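Local coordinates for protein Alpha/beta hydrolase (Enterobacter asburiae, PDB 6KMO) that probably hydrolyses carboxylic ester bonds as an esterase or lipase of the alpha/beta hydrolase fold, at residues A156-W159 / V160-G164; G168-G171 / S172-G175; F228-K231 / N232-K235; W236-D239 / N240-T243. The protein carries 2 engineered substitutions. All blocks are in the same frame, centred on the assembly; numbering follows the deposited sequence. Where two conformers were deposited one is given.

Contact 1. Residues A156-W159 / V160-G164; sequences ATKW and VAEHG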
loop_
_atom_site.group_PDB
_atom_site.type_symbol
_atom_site.label_atom_id
_atom_site.label_comp_id
_atom_site.label_asym_id
_atom_site.label_seq_id
_atom_site.Cartn_x
_atom_site.Cartn_y
_atom_site.Cartn_z
ATOM N N ALA A 156 10.212 -15.013 -23.489
ATOM C CA ALA A 156 10.031 -15.930 -22.357
ATOM C C ALA A 156 8.593 -15.902 -21.838
ATOM O O ALA A 156 8.042 -16.939 -21.443
ATOM C CB ALA A 156 11.010 -15.577 -21.241
ATOM N N THR A 157 7.966 -14.720 -21.833
ATOM C CA THR A 157 6.574 -14.585 -21.421
ATOM C C THR A 157 5.662 -15.362 -22.356
ATOM O O THR A 157 4.773 -16.109 -21.911
ATOM C CB THR A 157 6.207 -13.094 -21.407
ATOM O OG1 THR A 157 7.033 -12.391 -20.449
ATOM C CG2 THR A 157 4.758 -12.881 -21.036
ATOM N N LYS A 158 5.868 -15.186 -23.662
ATOM C CA LYS A 158 5.114 -15.944 -24.654
ATOM C C LYS A 158 5.311 -17.442 -24.459
ATOM O O LYS A 158 4.354 -18.219 -24.564
ATOM C CB LYS A 158 5.540 -15.512 -26.056
ATOM C CG LYS A 158 4.730 -16.128 -27.173
ATOM C CD LYS A 158 5.058 -15.461 -28.507
ATOM C CE LYS A 158 4.634 -16.335 -29.685
ATOM N NZ LYS A 158 5.181 -17.720 -29.587
ATOM N N TRP A 159 6.537 -17.864 -24.159
ATOM C CA TRP A 159 6.810 -19.285 -23.963
ATOM C C TRP A 159 6.031 -19.837 -22.773
ATOM O O TRP A 159 5.411 -20.907 -22.853
ATOM C CB TRP A 159 8.310 -19.547 -23.808
ATOM C CG TRP A 159 8.604 -21.020 -23.694
ATOM C CD1 TRP A 159 8.883 -21.874 -24.724
ATOM C CD2 TRP A 159 8.618 -21.801 -22.502
ATOM N NE1 TRP A 159 9.082 -23.142 -24.237
ATOM C CE2 TRP A 159 8.919 -23.132 -22.880
ATOM C CE3 TRP A 159 8.411 -21.512 -21.151
ATOM C CZ2 TRP A 159 9.010 -24.167 -21.952
ATOM C CZ3 TRP A 159 8.511 -22.553 -20.228
ATOM C CH2 TRP A 159 8.803 -23.861 -20.641
ATOM N N VAL A 160 6.044 -19.129 -21.650
ATOM C CA VAL A 160 5.291 -19.598 -20.491
ATOM C C VAL A 160 3.799 -19.659 -20.801
ATOM O O VAL A 160 3.104 -20.596 -20.393
ATOM C CB VAL A 160 5.589 -18.721 -19.258
ATOM C CG1 VAL A 160 4.658 -19.062 -18.125
ATOM C CG2 VAL A 160 7.034 -18.870 -18.824
ATOM N N ALA A 161 3.265 -18.632 -21.479
ATOM C CA ALA A 161 1.848 -18.648 -21.803
ATOM C C ALA A 161 1.475 -19.882 -22.615
ATOM O O ALA A 161 0.414 -20.477 -22.393
ATOM C CB ALA A 161 1.486 -17.392 -22.590
ATOM N N GLU A 162 2.332 -20.289 -23.547
ATOM C CA GLU A 162 2.005 -21.361 -24.481
ATOM C C GLU A 162 2.460 -22.728 -23.989
ATOM O O GLU A 162 1.827 -23.736 -24.335
ATOM C CB GLU A 162 2.623 -21.055 -25.849
ATOM C CG GLU A 162 2.044 -19.795 -26.513
ATOM C CD GLU A 162 2.777 -19.338 -27.771
ATOM O OE1 GLU A 162 2.273 -18.390 -28.415
ATOM O OE2 GLU A 162 3.846 -19.898 -28.104
ATOM N N HIS A 163 3.517 -22.797 -23.175
ATOM C CA HIS A 163 4.126 -24.069 -22.785
ATOM C C HIS A 163 4.246 -24.241 -21.278
ATOM O O HIS A 163 5.019 -25.087 -20.810
ATOM C CB HIS A 163 5.499 -24.209 -23.423
ATOM C CG HIS A 163 5.471 -24.073 -24.903
ATOM N ND1 HIS A 163 5.048 -25.089 -25.731
ATOM C CD2 HIS A 163 5.789 -23.033 -25.710
ATOM C CE1 HIS A 163 5.116 -24.683 -26.986
ATOM N NE2 HIS A 163 5.564 -23.442 -27.001
ATOM N N GLY A 164 3.491 -23.465 -20.507
ATOM C CA GLY A 164 3.631 -23.488 -19.062
ATOM C C GLY A 164 3.443 -24.852 -18.428
ATOM O O GLY A 164 3.994 -25.118 -17.362
#
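Successive i to i+4 backbone bonds, from V160 N to A156 O (3.0 Å) through H163 N to W159 O (2.7 Å), carry the last turns of helix 148-163 across this stretch. W159 and H163 meet one turn apart, their side chains crossing at about a right angle. CB of H163 sits over one face of the indole, 3.9 Å from the centroid of its five-membered ring, a CH-pi contact. Beyond it the imidazole brings CD2 to 3.4 Å from W159 CD1, with the two ring planes inclined by 32°. The indole lies there because its CG is anti to the backbone N (chi1 -176°), and CG2 of V160 meets its edge in plane. This helix belongs to the layer flanking the central sheet of the alpha/beta hydrolase fold: T157 and V160 face strands 99-105 and 174-179, whereas W159 reaches K76 and I78 of strand 71-80. On the outer side K158, in one of its two modelled positions, forms a salt bridge with E162, which may therefore not be permanent. K158 NZ meets E162 OE2 on the syn side at 3.0 Å, 26° out of the carboxylate plane.

Contact 2. Residues G168-G171 / S172-G175; sequences GVDG and SRLG
D170, S172 and R173 make a local polar contact round a type I beta turn, D170 to R173, where the chain passes from the short strand 169-170 into strand 174-179 of the central sheet. The turn is closed by R173 N donating to D170 O at 3.0 Å. The carboxylate of D170 divides its two oxygens between the following residues. OD1 accepts from both S172 N (3.0 Å) and S172 OG (2.7 Å), which approach from the same face of the carboxylate; the hydroxyl comes on the syn side and the amide from further above the plane. With OG placed between its own backbone N and carbonyl carbon (chi1 79°), S172 can present both donors to that one oxygen. The D170 side chain reaches forward to the amide two residues on, OD1 to S172 N, which gives an Asx turn within the beta turn. This corner leads into a parallel strand beside 99-105 in the alpha/beta hydrolase sheet, and the L174 side chain packs on T157 and V160 of helix 148-163. OD2 takes a nearly straight salt-bridge bond from R173 NE (2.9 Å, N-H...O 175°). D170 OD2 lies in the guanidinium plane, but the carboxylate itself is turned 63° from that plane. A water joins OD2 (3.1 Å) to R173 NH2 (3.0 Å), while NH1 donates to the carbonyl oxygen of L336, near the C-terminus.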
loop_
_atom_site.group_PDB
_atom_site.type_symbol
_atom_site.label_atom_id
_atom_site.label_comp_id
_atom_site.label_asym_id
_atom_site.label_seq_id
_atom_site.Cartn_x
_atom_site.Cartn_y
_atom_site.Cartn_z
ATOM N N GLY A 168 4.749 -26.849 -14.883
ATOM C CA GLY A 168 3.703 -26.959 -13.895
ATOM C C GLY A 168 2.918 -25.690 -13.676
ATOM O O GLY A 168 2.384 -25.482 -12.578
ATOM N N VAL A 169 2.789 -24.863 -14.702
ATOM C CA VAL A 169 2.130 -23.565 -14.621
ATOM C C VAL A 169 0.975 -23.526 -15.601
ATOM O O VAL A 169 1.066 -24.077 -16.706
ATOM C CB VAL A 169 3.174 -22.458 -14.926
ATOM C CG1 VAL A 169 2.530 -21.189 -15.484
ATOM C CG2 VAL A 169 4.012 -22.239 -13.667
ATOM N N ASP A 170 -0.121 -22.896 -15.182
ATOM C CA ASP A 170 -1.205 -22.512 -16.073
ATOM C C ASP A 170 -0.827 -21.182 -16.714
ATOM O O ASP A 170 -1.037 -20.106 -16.132
ATOM C CB ASP A 170 -2.507 -22.380 -15.299
ATOM C CG ASP A 170 -3.668 -22.000 -16.177
ATOM O OD1 ASP A 170 -3.463 -21.787 -17.393
ATOM O OD2 ASP A 170 -4.784 -21.883 -15.613
ATOM N N GLY A 171 -0.258 -21.248 -17.912
ATOM C CA GLY A 171 0.183 -20.057 -18.613
ATOM C C GLY A 171 -0.919 -19.111 -19.012
ATOM O O GLY A 171 -0.613 -17.982 -19.417
ATOM N N SER A 172 -2.175 -19.532 -18.931
ATOM C CA SER A 172 -3.281 -18.629 -19.198
ATOM C C SER A 172 -3.567 -17.688 -18.038
ATOM O O SER A 172 -4.345 -16.740 -18.213
ATOM C CB SER A 172 -4.557 -19.420 -19.541
ATOM O OG SER A 172 -5.204 -19.947 -18.396
ATOM N N ARG A 173 -2.974 -17.928 -16.867
ATOM C CA ARG A 173 -3.129 -17.070 -15.685
ATOM C C ARG A 173 -1.735 -16.557 -15.346
ATOM O O ARG A 173 -1.039 -17.118 -14.493
ATOM C CB ARG A 173 -3.728 -17.837 -14.563
ATOM C CG ARG A 173 -5.151 -18.299 -14.854
ATOM C CD ARG A 173 -5.798 -18.875 -13.639
ATOM N NE ARG A 173 -5.304 -20.210 -13.318
ATOM C CZ ARG A 173 -5.065 -20.667 -12.087
ATOM N NH1 ARG A 173 -5.224 -19.912 -11.008
ATOM N NH2 ARG A 173 -4.654 -21.904 -11.929
ATOM N N LEU A 174 -1.352 -15.458 -16.000
ATOM C CA LEU A 174 0.042 -15.021 -16.065
ATOM C C LEU A 174 0.159 -13.545 -15.721
ATOM O O LEU A 174 -0.460 -12.684 -16.362
ATOM C CB LEU A 174 0.604 -15.262 -17.466
ATOM C CG LEU A 174 2.098 -15.039 -17.651
ATOM C CD1 LEU A 174 2.910 -15.903 -16.713
ATOM C CD2 LEU A 174 2.469 -15.355 -19.100
ATOM N N GLY A 175 0.982 -13.245 -14.726
ATOM C CA GLY A 175 1.290 -11.883 -14.352
ATOM C C GLY A 175 2.697 -11.484 -14.781
ATOM O O GLY A 175 3.498 -12.302 -15.219
HETATM O O HOH W 1 -5.282 -24.241 -13.656
#

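Contact 3. Residues F228-K231 / N232-K235; sequences FLSK and NMMK
S230 and M233 form a capping box at the start of helix 231-241, in the segment between strands 203-207 and 269-274. S230 OG, at the N-cap, accepts from M233 N at 2.9 Å; the return half is a weak bond from S230 N to M233 SD (3.6 Å), a thioether in place of the usual carboxylate. With chi1 at 70°, OG of S230 faces the first turn, where it is also 3.2 Å from M233 CG. The close-packed part is on the protein side: L229 CD2 is 3.8 Å from M234 SD, and L229 CD1 touches M233 CB at 4.0 Å. L229 also packs on V278 and H307, near but not touching the probable nucleophile elbow. In one of its two modelled conformers the F228 ring lies near M233 CE and against F35 and L39. Toward solvent the contact is looser. K231 and K235 run side by side in the same direction, K231 NZ staying 5.7 Å from K235 NZ. K231 NZ donates to N221 OD1 and has a long, weak ion pair with E224; together these probably offset the nearness of the two lysines. The serine cap thus satisfies a first-turn amide, while L229 and the M234 thioether, both buried, give the inner side apolar contacts.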
loop_
_atom_site.group_PDB
_atom_site.type_symbol
_atom_site.label_atom_id
_atom_site.label_comp_id
_atom_site.label_asym_id
_atom_site.label_seq_id
_atom_site.Cartn_x
_atom_site.Cartn_y
_atom_site.Cartn_z
ATOM N N PHE A 228 21.093 5.983 -1.486
ATOM C CA PHE A 228 21.589 4.857 -2.274
ATOM C C PHE A 228 21.510 5.171 -3.762
ATOM O O PHE A 228 22.490 5.631 -4.356
ATOM C CB PHE A 228 20.909 3.533 -1.909
ATOM C CG PHE A 228 21.700 2.299 -2.323
ATOM C CD1 PHE A 228 22.832 2.398 -3.121
ATOM C CD2 PHE A 228 21.296 1.036 -1.918
ATOM C CE1 PHE A 228 23.543 1.267 -3.503
ATOM C CE2 PHE A 228 22.002 -0.098 -2.297
ATOM C CZ PHE A 228 23.124 0.017 -3.087
ATOM N N LEU A 229 20.362 4.950 -4.387
ATOM C CA LEU A 229 20.285 5.185 -5.823
ATOM C C LEU A 229 20.447 6.681 -6.066
ATOM O O LEU A 229 19.642 7.481 -5.589
ATOM C CB LEU A 229 18.960 4.702 -6.400
ATOM C CG LEU A 229 18.758 5.026 -7.884
ATOM C CD1 LEU A 229 19.786 4.278 -8.711
ATOM C CD2 LEU A 229 17.349 4.685 -8.325
ATOM N N SER A 230 21.463 7.061 -6.838
ATOM C CA SER A 230 21.714 8.463 -7.124
ATOM C C SER A 230 21.314 8.834 -8.548
ATOM O O SER A 230 21.139 7.982 -9.421
ATOM C CB SER A 230 23.196 8.781 -6.947
ATOM O OG SER A 230 23.914 8.149 -7.993
ATOM N N LYS A 231 21.186 10.138 -8.790
ATOM C CA LYS A 231 20.957 10.627 -10.147
ATOM C C LYS A 231 22.078 10.191 -11.080
ATOM O O LYS A 231 21.820 9.741 -12.202
ATOM C CB LYS A 231 20.812 12.152 -10.142
ATOM C CG LYS A 231 20.562 12.749 -11.523
ATOM C CD LYS A 231 20.438 14.271 -11.471
ATOM C CE LYS A 231 19.146 14.704 -10.836
ATOM N NZ LYS A 231 18.984 16.192 -10.934
ATOM N N ASN A 232 23.335 10.304 -10.639
ATOM C CA ASN A 232 24.437 9.912 -11.515
ATOM C C ASN A 232 24.424 8.417 -11.804
ATOM O O ASN A 232 24.806 8.004 -12.904
ATOM C CB ASN A 232 25.773 10.333 -10.907
ATOM C CG ASN A 232 26.052 11.796 -11.098
ATOM O OD1 ASN A 232 25.420 12.458 -11.891
ATOM N ND2 ASN A 232 27.020 12.304 -10.353
ATOM N N MET A 233 24.015 7.591 -10.844
ATOM C CA MET A 233 23.858 6.165 -11.122
ATOM C C MET A 233 22.813 5.947 -12.211
ATOM O O MET A 233 23.020 5.161 -13.141
ATOM C CB MET A 233 23.475 5.410 -9.849
ATOM C CG MET A 233 24.647 5.162 -8.886
ATOM S SD MET A 233 24.162 4.739 -7.130
ATOM C CE MET A 233 23.414 3.138 -7.377
ATOM N N MET A 234 21.670 6.622 -12.107
ATOM C CA MET A 234 20.619 6.453 -13.102
ATOM C C MET A 234 21.096 6.867 -14.490
ATOM O O MET A 234 20.784 6.202 -15.488
ATOM C CB MET A 234 19.366 7.228 -12.709
ATOM C CG MET A 234 18.471 6.511 -11.684
ATOM S SD MET A 234 17.945 4.760 -12.096
ATOM C CE MET A 234 17.435 4.998 -13.861
ATOM N N LYS A 235 21.851 7.967 -14.581
ATOM C CA LYS A 235 22.372 8.387 -15.878
ATOM C C LYS A 235 23.332 7.349 -16.444
ATOM O O LYS A 235 23.307 7.059 -17.651
ATOM C CB LYS A 235 23.062 9.745 -15.755
ATOM C CG LYS A 235 22.107 10.901 -15.540
ATOM C CD LYS A 235 22.858 12.222 -15.362
ATOM C CE LYS A 235 21.895 13.371 -15.229
ATOM N NZ LYS A 235 22.610 14.682 -15.048
#

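Contact 4. Residues W236-D239 / N240-T243; sequences WFWD and NYTT
N240 lays its amide nitrogen over one face of the W236 indole, with ND2 3.3 Å from CE2 of the tryptophan and the amide plane turned 82° from the ring. The same ND2 donates to W236 O at 2.9 Å, from well above the carbonyl plane. W236 O also accepts the helical bond from N240 N, likewise at 2.9 Å, and the two donors reach it from opposite faces of the carbonyl plane. Two bonds from one residue therefore grip this oxygen, and the one from ND2 fixes the rotation of the asparagine amide. N240 can curl back in this way because its CG lies beside the backbone N (chi1 -82°), while the indole is swung to meet it by its own CG, anti to the W236 backbone N.

On another side of the helix W238 and Y241 run side by side in the same direction. The phenol turns its edge toward the six-membered ring of W238 in an offset edge-to-face pair, CD2 of Y241 3.9 Å from CZ3 of W238, with planes at 67°. T242 is where helical backbone angles cease, yet its N still donates to W238 O at 2.9 Å. D239 OD1 forms a salt bridge with R248, and T242 OG1 is hydrogen-bonded to D247. This helix end, inserted between strands 203-207 and 269-274 of the alpha/beta hydrolase fold, packs on W110, stacked on Y241 and edge-to-face with W238; W110 follows an HGGG run of the kind that supplies the oxyanion hole in related esterases.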
loop_
_atom_site.group_PDB
_atom_site.type_symbol
_atom_site.label_atom_id
_atom_site.label_comp_id
_atom_site.label_asym_id
_atom_site.label_seq_id
_atom_site.Cartn_x
_atom_site.Cartn_y
_atom_site.Cartn_z
ATOM N N TRP A 236 24.165 6.762 -15.580
ATOM C CA TRP A 236 25.110 5.728 -15.994
ATOM C C TRP A 236 24.378 4.475 -16.462
ATOM O O TRP A 236 24.750 3.851 -17.464
ATOM C CB TRP A 236 26.049 5.414 -14.829
ATOM C CG TRP A 236 27.170 4.485 -15.122
ATOM C CD1 TRP A 236 28.215 4.694 -15.975
ATOM C CD2 TRP A 236 27.397 3.205 -14.528
ATOM N NE1 TRP A 236 29.060 3.622 -15.961
ATOM C CE2 TRP A 236 28.583 2.690 -15.076
ATOM C CE3 TRP A 236 26.705 2.437 -13.581
ATOM C CZ2 TRP A 236 29.100 1.460 -14.713
ATOM C CZ3 TRP A 236 27.223 1.208 -13.235
ATOM C CH2 TRP A 236 28.406 0.736 -13.794
ATOM N N PHE A 237 23.363 4.057 -15.718
ATOM C CA PHE A 237 22.587 2.891 -16.119
ATOM C C PHE A 237 21.964 3.106 -17.492
ATOM O O PHE A 237 22.103 2.266 -18.391
ATOM C CB PHE A 237 21.501 2.616 -15.079
ATOM C CG PHE A 237 21.997 2.147 -13.720
ATOM C CD1 PHE A 237 23.116 1.335 -13.571
ATOM C CD2 PHE A 237 21.285 2.492 -12.580
ATOM C CE1 PHE A 237 23.523 0.904 -12.322
ATOM C CE2 PHE A 237 21.676 2.049 -11.323
ATOM C CZ PHE A 237 22.797 1.256 -11.195
ATOM N N TRP A 238 21.287 4.239 -17.681
ATOM C CA TRP A 238 20.703 4.548 -18.980
ATOM C C TRP A 238 21.766 4.588 -20.073
ATOM O O TRP A 238 21.530 4.117 -21.190
ATOM C CB TRP A 238 19.930 5.863 -18.901
ATOM C CG TRP A 238 18.509 5.723 -18.503
ATOM C CD1 TRP A 238 17.946 6.065 -17.304
ATOM C CD2 TRP A 238 17.450 5.202 -19.314
ATOM N NE1 TRP A 238 16.593 5.775 -17.321
ATOM C CE2 TRP A 238 16.263 5.262 -18.546
ATOM C CE3 TRP A 238 17.390 4.692 -20.615
ATOM C CZ2 TRP A 238 15.035 4.831 -19.041
ATOM C CZ3 TRP A 238 16.162 4.260 -21.105
ATOM C CH2 TRP A 238 15.001 4.336 -20.317
ATOM N N ASP A 239 22.941 5.165 -19.776
ATOM C CA ASP A 239 23.976 5.280 -20.797
ATOM C C ASP A 239 24.502 3.912 -21.217
ATOM O O ASP A 239 24.834 3.707 -22.384
ATOM C CB ASP A 239 25.132 6.147 -20.300
ATOM C CG ASP A 239 24.805 7.635 -20.263
ATOM O OD1 ASP A 239 23.776 8.076 -20.819
ATOM O OD2 ASP A 239 25.607 8.385 -19.668
ATOM N N ASN A 240 24.610 2.973 -20.275
ATOM C CA ASN A 240 25.032 1.622 -20.623
ATOM C C ASN A 240 23.957 0.874 -21.394
ATOM O O ASN A 240 24.277 0.001 -22.209
ATOM C CB ASN A 240 25.404 0.857 -19.348
ATOM C CG ASN A 240 26.813 1.152 -18.876
ATOM O OD1 ASN A 240 27.782 0.594 -19.397
ATOM N ND2 ASN A 240 26.942 2.045 -17.904
ATOM N N TYR A 241 22.687 1.201 -21.158
ATOM C CA TYR A 241 21.564 0.537 -21.818
ATOM C C TYR A 241 21.404 1.014 -23.260
ATOM O O TYR A 241 21.340 0.203 -24.186
ATOM C CB TYR A 241 20.303 0.852 -21.031
ATOM C CG TYR A 241 19.070 0.083 -21.408
ATOM C CD1 TYR A 241 19.079 -1.303 -21.532
ATOM C CD2 TYR A 241 17.859 0.748 -21.592
ATOM C CE1 TYR A 241 17.918 -1.998 -21.816
ATOM C CE2 TYR A 241 16.681 0.051 -21.869
ATOM C CZ TYR A 241 16.721 -1.320 -21.971
ATOM O OH TYR A 241 15.582 -2.043 -22.223
ATOM N N THR A 242 21.291 2.321 -23.466
ATOM C CA THR A 242 21.276 2.895 -24.801
ATOM C C THR A 242 21.455 4.400 -24.711
ATOM O O THR A 242 20.750 5.069 -23.951
ATOM C CB THR A 242 19.984 2.602 -25.557
ATOM O OG1 THR A 242 20.027 3.366 -26.778
ATOM C CG2 THR A 242 18.735 2.981 -24.793
ATOM N N THR A 243 22.379 4.937 -25.505
ATOM C CA THR A 243 22.563 6.380 -25.590
ATOM C C THR A 243 21.789 6.991 -26.744
ATOM O O THR A 243 21.937 8.188 -27.007
ATOM C CB THR A 243 24.042 6.716 -25.759
ATOM O OG1 THR A 243 24.560 5.999 -26.880
ATOM C CG2 THR A 243 24.832 6.364 -24.507
#

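How the contacts relate
Contacts 3 and 4 share helix 231-241, one at its capped start and the other at its end; L229 CD1 and F237 CE2 touch between them at 3.9 Å. Contacts 1 and 2 adjoin one another on the opposite side of the chain's centre from contact 3, and G164 O probably accepts from V169 N as the chain leaves helix 148-163. Contacts 1 and 3 have centres about 34 Å apart. Each contact has a buried and a surface part: E162, S172, N232, K235, D239 and T243 are exposed, and all four carry polar or charged groups outside. Inside they differ: aliphatic chains against the sheet in contacts 1 and 2, leucine and methionine in contact 3, aromatic rings in contact 4.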